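Local coordinates for protein endoglucanase (PDB 2E4T) that probably hydrolyses internal beta-1,4-glucosidic bonds of cellulose and xyloglucan, as the family 44 endoglucanase module of a larger cellulase, at residues A[85-98]-A[159-171]. Numbering follows the deposited sequence.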
loop_
_atom_site.group_PDB
_atom_site.type_symbol
_atom_site.label_atom_id
_atom_site.label_comp_id
_atom_site.label_asym_id
_atom_site.label_seq_id
_atom_site.Cartn_x
_atom_site.Cartn_y
_atom_site.Cartn_z
ATOM N N THR A 85 8.413 -15.497 23.456
ATOM C CA THR A 85 9.651 -15.321 22.724
ATOM C C THR A 85 9.662 -13.941 22.098
ATOM O O THR A 85 8.644 -13.535 21.454
ATOM C CB THR A 85 9.802 -16.371 21.649
ATOM O OG1 THR A 85 9.724 -17.643 22.266
ATOM C CG2 THR A 85 11.077 -16.263 20.837
ATOM N N PRO A 86 10.727 -13.153 22.279
ATOM C CA PRO A 86 10.770 -11.807 21.697
ATOM C C PRO A 86 10.409 -11.834 20.212
ATOM O O PRO A 86 10.861 -12.700 19.451
ATOM C CB PRO A 86 12.202 -11.322 21.928
ATOM C CG PRO A 86 12.595 -12.087 23.216
ATOM C CD PRO A 86 11.970 -13.478 23.017
ATOM N N ALA A 87 9.624 -10.824 19.833
ATOM C CA ALA A 87 9.277 -10.588 18.434
ATOM C C ALA A 87 8.531 -11.725 17.785
ATOM O O ALA A 87 8.406 -11.705 16.545
ATOM C CB ALA A 87 10.523 -10.198 17.601
ATOM N N SER A 88 7.948 -12.673 18.537
ATOM C CA SER A 88 7.279 -13.806 17.868
ATOM C C SER A 88 6.110 -13.354 17.010
ATOM O O SER A 88 5.800 -14.031 15.995
ATOM C CB SER A 88 6.867 -14.870 18.864
ATOM O OG SER A 88 5.914 -14.313 19.755
ATOM N N VAL A 89 5.421 -12.266 17.342
ATOM C CA VAL A 89 4.378 -11.765 16.424
ATOM C C VAL A 89 5.013 -11.469 15.054
ATOM O O VAL A 89 4.437 -11.814 14.006
ATOM C CB VAL A 89 3.720 -10.507 17.033
ATOM C CG1 VAL A 89 2.961 -9.710 15.987
ATOM C CG2 VAL A 89 2.811 -10.918 18.157
ATOM N N VAL A 90 6.139 -10.769 15.056
ATOM C CA VAL A 90 6.783 -10.311 13.816
ATOM C C VAL A 90 7.495 -11.452 13.102
ATOM O O VAL A 90 7.454 -11.529 11.856
ATOM C CB VAL A 90 7.679 -9.104 14.111
ATOM C CG1 VAL A 90 8.558 -8.772 12.932
ATOM C CG2 VAL A 90 6.792 -7.913 14.491
ATOM N N THR A 91 8.141 -12.358 13.859
ATOM C CA THR A 91 8.807 -13.458 13.187
ATOM C C THR A 91 7.783 -14.465 12.636
ATOM O O THR A 91 8.019 -15.050 11.550
ATOM C CB THR A 91 9.846 -14.128 14.088
ATOM O OG1 THR A 91 9.208 -14.735 15.236
ATOM C CG2 THR A 91 10.903 -13.137 14.555
ATOM N N THR A 92 6.633 -14.652 13.295
ATOM C CA THR A 92 5.598 -15.469 12.664
ATOM C C THR A 92 5.099 -14.791 11.385
ATOM O O THR A 92 4.920 -15.440 10.341
ATOM C CB THR A 92 4.406 -15.728 13.639
ATOM O OG1 THR A 92 4.916 -16.436 14.778
ATOM C CG2 THR A 92 3.321 -16.529 12.998
ATOM N N PHE A 93 4.914 -13.465 11.447
ATOM C CA PHE A 93 4.416 -12.736 10.295
ATOM C C PHE A 93 5.390 -12.868 9.114
ATOM O O PHE A 93 4.969 -13.160 7.963
ATOM C CB PHE A 93 4.278 -11.245 10.703
ATOM C CG PHE A 93 3.633 -10.398 9.658
ATOM C CD1 PHE A 93 2.272 -10.149 9.697
ATOM C CD2 PHE A 93 4.399 -9.781 8.639
ATOM C CE1 PHE A 93 1.662 -9.349 8.694
ATOM C CE2 PHE A 93 3.815 -8.982 7.675
ATOM C CZ PHE A 93 2.442 -8.786 7.700
ATOM N N HIS A 94 6.686 -12.662 9.362
ATOM C CA HIS A 94 7.671 -12.775 8.307
ATOM C C HIS A 94 7.866 -14.218 7.852
ATOM O O HIS A 94 8.023 -14.495 6.652
ATOM C CB HIS A 94 8.968 -12.102 8.713
ATOM C CG HIS A 94 9.977 -12.018 7.599
ATOM N ND1 HIS A 94 9.672 -11.494 6.335
ATOM C CD2 HIS A 94 11.291 -12.365 7.598
ATOM C CE1 HIS A 94 10.795 -11.536 5.624
ATOM N NE2 HIS A 94 11.783 -12.056 6.362
ATOM N N ASP A 95 7.872 -15.161 8.806
ATOM C CA ASP A 95 8.003 -16.573 8.403
ATOM C C ASP A 95 6.842 -16.949 7.463
ATOM O O ASP A 95 7.066 -17.682 6.466
ATOM C CB ASP A 95 7.967 -17.498 9.613
ATOM C CG ASP A 95 9.196 -17.453 10.482
ATOM O OD1 ASP A 95 10.234 -16.898 10.067
ATOM O OD2 ASP A 95 9.126 -18.081 11.587
ATOM N N LYS A 96 5.621 -16.510 7.783
ATOM C CA LYS A 96 4.488 -16.818 6.903
ATOM C C LYS A 96 4.723 -16.182 5.526
ATOM O O LYS A 96 4.505 -16.853 4.477
ATOM C CB LYS A 96 3.187 -16.311 7.497
ATOM C CG LYS A 96 2.614 -17.230 8.598
ATOM C CD LYS A 96 1.340 -16.633 9.179
ATOM C CE LYS A 96 0.531 -17.636 9.961
ATOM N NZ LYS A 96 -0.744 -17.015 10.452
ATOM N N ALA A 97 5.140 -14.925 5.480
ATOM C CA ALA A 97 5.393 -14.257 4.185
ATOM C C ALA A 97 6.441 -15.017 3.390
ATOM O O ALA A 97 6.250 -15.293 2.176
ATOM C CB ALA A 97 5.838 -12.813 4.436
ATOM N N LEU A 98 7.572 -15.383 4.020
ATOM C CA LEU A 98 8.612 -16.142 3.317
ATOM C C LEU A 98 8.031 -17.469 2.807
ATOM O O LEU A 98 8.364 -17.909 1.674
ATOM C CB LEU A 98 9.791 -16.410 4.244
ATOM C CG LEU A 98 10.620 -15.195 4.658
ATOM C CD1 LEU A 98 11.647 -15.624 5.698
ATOM C CD2 LEU A 98 11.261 -14.509 3.468
ATOM N N ASP A 159 16.294 -0.024 17.989
ATOM C CA ASP A 159 17.440 -0.592 17.301
ATOM C C ASP A 159 17.709 -2.042 17.776
ATOM O O ASP A 159 18.143 -2.865 16.976
ATOM C CB ASP A 159 18.670 0.323 17.347
ATOM C CG ASP A 159 19.198 0.655 18.728
ATOM O OD1 ASP A 159 18.623 0.315 19.774
ATOM O OD2 ASP A 159 20.293 1.347 18.702
ATOM N N GLU A 160 17.450 -2.337 19.057
ATOM C CA GLU A 160 17.636 -3.674 19.560
ATOM C C GLU A 160 16.637 -4.652 18.900
ATOM O O GLU A 160 16.981 -5.800 18.586
ATOM C CB GLU A 160 17.519 -3.684 21.081
ATOM C CG GLU A 160 17.949 -5.016 21.682
ATOM C CD GLU A 160 18.040 -4.933 23.204
ATOM O OE1 GLU A 160 17.028 -4.513 23.856
ATOM O OE2 GLU A 160 19.125 -5.281 23.753
ATOM N N PHE A 161 15.397 -4.179 18.673
ATOM C CA PHE A 161 14.382 -4.967 17.962
ATOM C C PHE A 161 14.896 -5.273 16.534
ATOM O O PHE A 161 14.877 -6.436 16.076
ATOM C CB PHE A 161 13.104 -4.140 17.968
ATOM C CG PHE A 161 11.865 -4.685 17.274
ATOM C CD1 PHE A 161 11.707 -6.007 16.870
ATOM C CD2 PHE A 161 10.816 -3.778 17.085
ATOM C CE1 PHE A 161 10.536 -6.401 16.248
ATOM C CE2 PHE A 161 9.632 -4.185 16.474
ATOM C CZ PHE A 161 9.494 -5.491 16.063
ATOM N N VAL A 162 15.316 -4.236 15.805
ATOM C CA VAL A 162 15.847 -4.453 14.451
ATOM C C VAL A 162 17.030 -5.414 14.488
ATOM O O VAL A 162 17.169 -6.311 13.647
ATOM C CB VAL A 162 16.166 -3.119 13.764
ATOM C CG1 VAL A 162 16.836 -3.357 12.416
ATOM C CG2 VAL A 162 14.885 -2.318 13.586
ATOM N N ASN A 163 17.927 -5.245 15.476
ATOM C CA ASN A 163 19.083 -6.148 15.568
ATOM C C ASN A 163 18.613 -7.619 15.727
ATOM O O ASN A 163 19.217 -8.535 15.141
ATOM C CB ASN A 163 19.951 -5.729 16.768
ATOM C CG ASN A 163 21.134 -6.652 16.911
ATOM O OD1 ASN A 163 22.084 -6.584 16.098
ATOM N ND2 ASN A 163 21.082 -7.568 17.887
ATOM N N TYR A 164 17.568 -7.856 16.524
ATOM C CA TYR A 164 17.062 -9.214 16.697
ATOM C C TYR A 164 16.612 -9.796 15.348
ATOM O O TYR A 164 16.901 -10.974 15.012
ATOM C CB TYR A 164 15.920 -9.189 17.720
ATOM C CG TYR A 164 15.353 -10.547 18.028
ATOM C CD1 TYR A 164 15.798 -11.219 19.164
ATOM C CD2 TYR A 164 14.355 -11.148 17.247
ATOM C CE1 TYR A 164 15.313 -12.482 19.500
ATOM C CE2 TYR A 164 13.879 -12.416 17.602
ATOM C CZ TYR A 164 14.379 -13.089 18.720
ATOM O OH TYR A 164 13.854 -14.345 19.000
ATOM N N LEU A 165 15.901 -8.980 14.586
ATOM C CA LEU A 165 15.392 -9.409 13.268
ATOM C C LEU A 165 16.560 -9.668 12.282
ATOM O O LEU A 165 16.552 -10.678 11.562
ATOM C CB LEU A 165 14.433 -8.371 12.717
ATOM C CG LEU A 165 13.170 -8.204 13.551
ATOM C CD1 LEU A 165 12.355 -7.011 13.007
ATOM C CD2 LEU A 165 12.309 -9.436 13.618
ATOM N N VAL A 166 17.522 -8.748 12.233
ATOM C CA VAL A 166 18.665 -8.913 11.332
ATOM C C VAL A 166 19.492 -10.135 11.733
ATOM O O VAL A 166 19.975 -10.884 10.862
ATOM C CB VAL A 166 19.536 -7.640 11.340
ATOM C CG1 VAL A 166 20.849 -7.831 10.602
ATOM C CG2 VAL A 166 18.736 -6.505 10.720
ATOM N N ASN A 167 19.663 -10.376 13.034
ATOM C CA ASN A 167 20.339 -11.574 13.491
ATOM C C ASN A 167 19.646 -12.837 12.976
ATOM O O ASN A 167 20.304 -13.807 12.575
ATOM C CB ASN A 167 20.410 -11.553 15.016
ATOM C CG ASN A 167 21.091 -12.797 15.554
ATOM O OD1 ASN A 167 20.378 -13.736 15.986
ATOM N ND2 ASN A 167 22.379 -12.884 15.428
ATOM N N LYS A 168 18.310 -12.839 13.014
ATOM C CA LYS A 168 17.563 -14.028 12.615
ATOM C C LYS A 168 17.547 -14.230 11.102
ATOM O O LYS A 168 17.655 -15.358 10.636
ATOM C CB LYS A 168 16.151 -13.956 13.169
ATOM C CG LYS A 168 15.333 -15.187 12.854
ATOM C CD LYS A 168 14.000 -15.197 13.609
ATOM C CE LYS A 168 13.087 -16.384 13.188
ATOM N NZ LYS A 168 13.119 -16.581 11.747
ATOM N N TYR A 169 17.313 -13.145 10.352
ATOM C CA TYR A 169 16.954 -13.249 8.942
ATOM C C TYR A 169 18.030 -12.779 7.988
ATOM O O TYR A 169 17.845 -12.932 6.762
ATOM C CB TYR A 169 15.666 -12.459 8.665
ATOM C CG TYR A 169 14.460 -13.044 9.337
ATOM C CD1 TYR A 169 14.003 -14.289 8.995
ATOM C CD2 TYR A 169 13.792 -12.334 10.328
ATOM C CE1 TYR A 169 12.865 -14.841 9.592
ATOM C CE2 TYR A 169 12.655 -12.835 10.911
ATOM C CZ TYR A 169 12.209 -14.106 10.569
ATOM O OH TYR A 169 11.049 -14.562 11.168
ATOM N N GLY A 170 19.089 -12.148 8.484
ATOM C CA GLY A 170 19.991 -11.417 7.628
ATOM C C GLY A 170 19.498 -9.963 7.435
ATOM O O GLY A 170 18.317 -9.671 7.679
ATOM N N ASN A 171 20.358 -9.103 6.932
ATOM C CA ASN A 171 19.975 -7.738 6.668
ATOM C C ASN A 171 19.101 -7.643 5.405
ATOM O O ASN A 171 18.897 -8.626 4.657
ATOM C CB ASN A 171 21.189 -6.821 6.667
ATOM C CG ASN A 171 22.106 -7.017 5.451
ATOM O OD1 ASN A 171 21.639 -7.115 4.341
ATOM N ND2 ASN A 171 23.401 -7.206 5.672
HETATM O O HOH W 1 11.444 -19.288 12.393
#
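Helices 88-98 and 159-169 touch side by side on the outside of the TIM barrel, their axes 11.3 Å apart and crossing at -39°, with the CA of Ala87 nearest that of Phe161, and the CA of Thr91 nearest that of Leu165. They are neighbouring helices of the (beta/alpha)8 fold, and strand 104-109 lies beneath both: Val90 rests on its Ile107 and Phe161 on its Leu109. Ahead of helix 88-98, the CB of Pro86 sits over one face of the Tyr164 ring, 4.1 Å from CE1. Ala87, in the N-cap position, presses its CB against Tyr164 CD2 and Phe161 CE1. Deeper in, the two branches of Val90 divide the work: CG2 meets the edge of the Phe161 ring at CZ, while CG1 lies 3.9 Å from Leu165 CD2. Further along, the packing is knobs-into-holes. Thr91 drops among Tyr164, Leu165, Lys168 and Tyr169, and Tyr169 in turn fills a hole made by Thr91, His94, Asp95 and Leu98. The Tyr169 ring is sandwiched between CD2 of His94, 3.3 Å above the centre of one face, and the CG of Lys168 over the other. With its CG anti to the backbone N (chi1 -172°), the His94 imidazole makes a T-shaped stack, edge onto the tyrosine face, the planes 89° apart. Its rotation is fixed from both nitrogens, ND1 bonding to Thr105 OG1 on the strand below and NE2 to Thr176 O. Toward the outer surface Asp95 gathers the polar ends: Lys168 NZ forms a weak, long salt bridge to OD1, and a water donates to OD2 while weakly accepting from the lysine. The tyrosine hydroxyl makes the shorter bond, Tyr169 OH donating to Asp95 OD1 at 2.7 Å from well above the carboxylate plane.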